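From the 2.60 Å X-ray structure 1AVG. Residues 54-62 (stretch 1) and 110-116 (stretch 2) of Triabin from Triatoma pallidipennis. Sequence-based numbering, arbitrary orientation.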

# COMPACT_ATOMS: atom_id res chain seq x y z
N VAL C 54 19.35 -14.41 -10.67
CA VAL C 54 18.90 -14.62 -12.03
C VAL C 54 18.17 -13.34 -12.40
O VAL C 54 17.12 -13.05 -11.82
N GLU C 55 18.75 -12.54 -13.29
CA GLU C 55 18.15 -11.28 -13.71
C GLU C 55 17.43 -11.43 -15.04
O GLU C 55 17.99 -11.96 -15.99
N ILE C 56 16.22 -10.90 -15.12
CA ILE C 56 15.39 -11.01 -16.32
C ILE C 56 14.91 -9.65 -16.83
O ILE C 56 14.60 -8.76 -16.03
N GLY C 57 14.87 -9.50 -18.15
CA GLY C 57 14.37 -8.28 -18.78
C GLY C 57 15.30 -7.08 -18.90
O GLY C 57 14.86 -5.99 -19.30
N TYR C 58 16.57 -7.27 -18.56
CA TYR C 58 17.53 -6.17 -18.63
C TYR C 58 18.16 -6.14 -20.01
O TYR C 58 19.13 -6.85 -20.28
N ASN C 59 17.61 -5.29 -20.86
CA ASN C 59 18.06 -5.12 -22.24
C ASN C 59 19.55 -4.89 -22.47
O ASN C 59 20.02 -4.98 -23.61
N LYS C 60 20.31 -4.60 -21.42
CA LYS C 60 21.74 -4.36 -21.56
C LYS C 60 22.57 -5.65 -21.59
O LYS C 60 23.74 -5.63 -21.99
N PHE C 61 21.97 -6.77 -21.18
CA PHE C 61 22.66 -8.06 -21.14
C PHE C 61 22.32 -8.99 -22.30
O PHE C 61 21.20 -8.99 -22.81
N GLU C 62 23.27 -9.82 -22.70
CA GLU C 62 23.03 -10.77 -23.77
C GLU C 62 22.41 -12.01 -23.12
O GLU C 62 22.79 -12.39 -22.02
N CYS C 110 18.62 -0.62 -3.94
CA CYS C 110 18.97 0.41 -4.91
C CYS C 110 20.29 -0.07 -5.51
O CYS C 110 21.23 -0.36 -4.78
N ARG C 111 20.32 -0.23 -6.83
CA ARG C 111 21.49 -0.72 -7.53
C ARG C 111 22.12 0.27 -8.49
O ARG C 111 21.43 0.97 -9.24
N SER C 112 23.44 0.36 -8.43
CA SER C 112 24.18 1.23 -9.33
C SER C 112 25.05 0.33 -10.17
O SER C 112 25.88 -0.41 -9.64
N ILE C 113 24.77 0.30 -11.47
CA ILE C 113 25.57 -0.52 -12.37
C ILE C 113 26.43 0.47 -13.12
O ILE C 113 25.97 1.56 -13.50
N THR C 114 27.69 0.12 -13.28
CA THR C 114 28.63 0.97 -13.98
C THR C 114 29.41 0.13 -14.99
O THR C 114 30.40 -0.53 -14.65
N PHE C 115 28.90 0.07 -16.21
CA PHE C 115 29.57 -0.69 -17.26
C PHE C 115 30.80 0.08 -17.64
O PHE C 115 30.81 1.32 -17.56
N THR C 116 31.85 -0.63 -18.04
CA THR C 116 33.11 -0.01 -18.44
C THR C 116 32.84 1.04 -19.52
O THR C 116 33.55 2.05 -19.62

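The two stretches meet through side chains alone, in a small contact that joins a buried salt bridge at one end to a cluster of aromatic rings at the other. The backbones stay well apart, with CA atoms 12.7 Å from each other at Glu55 and Arg111 and 9.7 Å at Lys60 and Phe115, so long side chains must span the gap. In stretch 2 the alternation of a beta strand decides which residues take part: Arg111, Ile113 and Phe115 point toward stretch 1, while Cys110, Ser112 and Thr114 make no contact with it. From stretch 1, Glu55, Tyr58 and Lys60 point toward stretch 2; Val54, Ile56, Asn59 and Glu62 are out of reach.

Glu55, on the strand of stretch 1, reaches out with chi1 and chi2 both t, and Arg111 answers with the same two rotamers before its chain bends at chi3, 135°. The opposite charges meet in a salt bridge, OE2 of Glu55 lying 2.8 Å from NH2 of Arg111. The same nitrogen gives a weak hydrogen bond to OE1 of Glu55, 3.1 Å from NH2 of Arg111. Both residues are buried, where a charge is costly unless it is paired; OE2 also has a hydrogen-bonding partner elsewhere in the structure.

Tyr58 (chi1 t) links the polar and apolar parts. Arg111 NH2 lies over one face of its ring, 4.2 Å from CE2 of Tyr58, but with Arg111 CZ 5.5 Å from the ring centroid any cation-pi attraction is weak at most. Tyr58 OH approaches both apolar neighbours, 3.3 Å from CD1 of Ile113 (chi1 -14°, between wells) and 3.7 Å from CE1 of Phe115. Tyrosine suits this place: it packs against apolar groups while its hydroxyl is hydrogen-bonded elsewhere in the structure.

Phe115 (chi1 m, chi2 85°) has more of its surface covered by the opposing stretch than any other residue here. Phe61, also m at chi1, starts out sideways, yet its ring end brings CE1 to 3.5 Å from CE2 of Phe115. The rings meet rim to rim, centroids 5.8 Å apart and planes at 59°. Tyr58 and Phe61, the ends of a type I turn with Phe61 N bonded to Tyr58 O at 3.0 Å, both contact Phe115. Within that turn, exposed Lys60 (chi1 m, chi2 -93°, between wells) places CE 3.9 Å from CE1 of Phe115; lysine suits the site because its methylenes can pack beside the ring while its ammonium needs no polar partner in stretch 2.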

# COMPACT_ATOMS: atom_id res chain seq x y z
CB VAL C 54 17.96 -15.84 -12.12
CG1 VAL C 54 17.38 -15.95 -13.51
CG2 VAL C 54 18.71 -17.10 -11.78
CB GLU C 55 19.22 -10.19 -13.80
CG GLU C 55 18.66 -8.81 -14.09
CD GLU C 55 19.60 -7.70 -13.72
OE1 GLU C 55 20.61 -7.96 -13.04
OE2 GLU C 55 19.34 -6.54 -14.11
CB ILE C 56 14.14 -11.84 -16.03
CG1 ILE C 56 14.54 -13.18 -15.40
CG2 ILE C 56 13.36 -12.08 -17.30
CD1 ILE C 56 13.63 -13.62 -14.27
CB TYR C 58 18.59 -6.31 -17.55
CG TYR C 58 19.39 -5.06 -17.30
CD1 TYR C 58 18.77 -3.81 -17.23
CD2 TYR C 58 20.77 -5.12 -17.11
CE1 TYR C 58 19.51 -2.66 -16.98
CE2 TYR C 58 21.52 -3.98 -16.87
CZ TYR C 58 20.88 -2.75 -16.80
OH TYR C 58 21.63 -1.62 -16.57
CB ASN C 59 17.27 -3.98 -22.89
CG ASN C 59 17.14 -2.76 -21.98
OD1 ASN C 59 18.14 -2.18 -21.55
ND2 ASN C 59 15.91 -2.41 -21.65
CB LYS C 60 22.25 -3.45 -20.44
CG LYS C 60 21.45 -2.17 -20.27
CD LYS C 60 22.02 -1.01 -21.05
CE LYS C 60 23.26 -0.43 -20.37
NZ LYS C 60 23.78 0.79 -21.05
CB PHE C 61 22.34 -8.80 -19.83
CG PHE C 61 22.87 -8.14 -18.59
CD1 PHE C 61 24.04 -7.39 -18.62
CD2 PHE C 61 22.20 -8.27 -17.39
CE1 PHE C 61 24.52 -6.79 -17.47
CE2 PHE C 61 22.67 -7.66 -16.23
CZ PHE C 61 23.84 -6.92 -16.27
CB GLU C 62 24.35 -11.12 -24.47
CG GLU C 62 24.26 -11.05 -25.98
CD GLU C 62 23.74 -9.71 -26.45
OE1 GLU C 62 24.30 -8.68 -26.02
OE2 GLU C 62 22.76 -9.68 -27.23
CB CYS C 110 19.16 1.77 -4.24
SG CYS C 110 19.13 3.16 -5.42
CB ARG C 111 21.10 -1.98 -8.29
CG ARG C 111 22.15 -2.60 -9.19
CD ARG C 111 21.84 -4.08 -9.28
NE ARG C 111 21.88 -4.70 -10.60
CZ ARG C 111 21.37 -4.19 -11.71
NH1 ARG C 111 20.79 -2.99 -11.72
NH2 ARG C 111 21.29 -4.95 -12.79
CB SER C 112 25.07 2.19 -8.54
OG SER C 112 24.27 3.07 -7.78
CB ILE C 113 24.73 -1.36 -13.40
CG1 ILE C 113 23.25 -1.41 -13.03
CG2 ILE C 113 25.24 -2.79 -13.45
CD1 ILE C 113 22.40 -0.32 -13.66
CB THR C 114 29.61 1.62 -12.98
OG1 THR C 114 28.86 2.24 -11.92
CG2 THR C 114 30.44 2.66 -13.68
CB PHE C 115 28.65 -0.88 -18.46
CG PHE C 115 27.46 -1.73 -18.18
CD1 PHE C 115 26.31 -1.17 -17.62
CD2 PHE C 115 27.49 -3.09 -18.42
CE1 PHE C 115 25.21 -1.96 -17.31
CE2 PHE C 115 26.39 -3.89 -18.12
CZ PHE C 115 25.25 -3.32 -17.56
CB THR C 116 34.09 -1.08 -18.95
OG1 THR C 116 33.39 -2.00 -19.80
CG2 THR C 116 34.71 -1.83 -17.78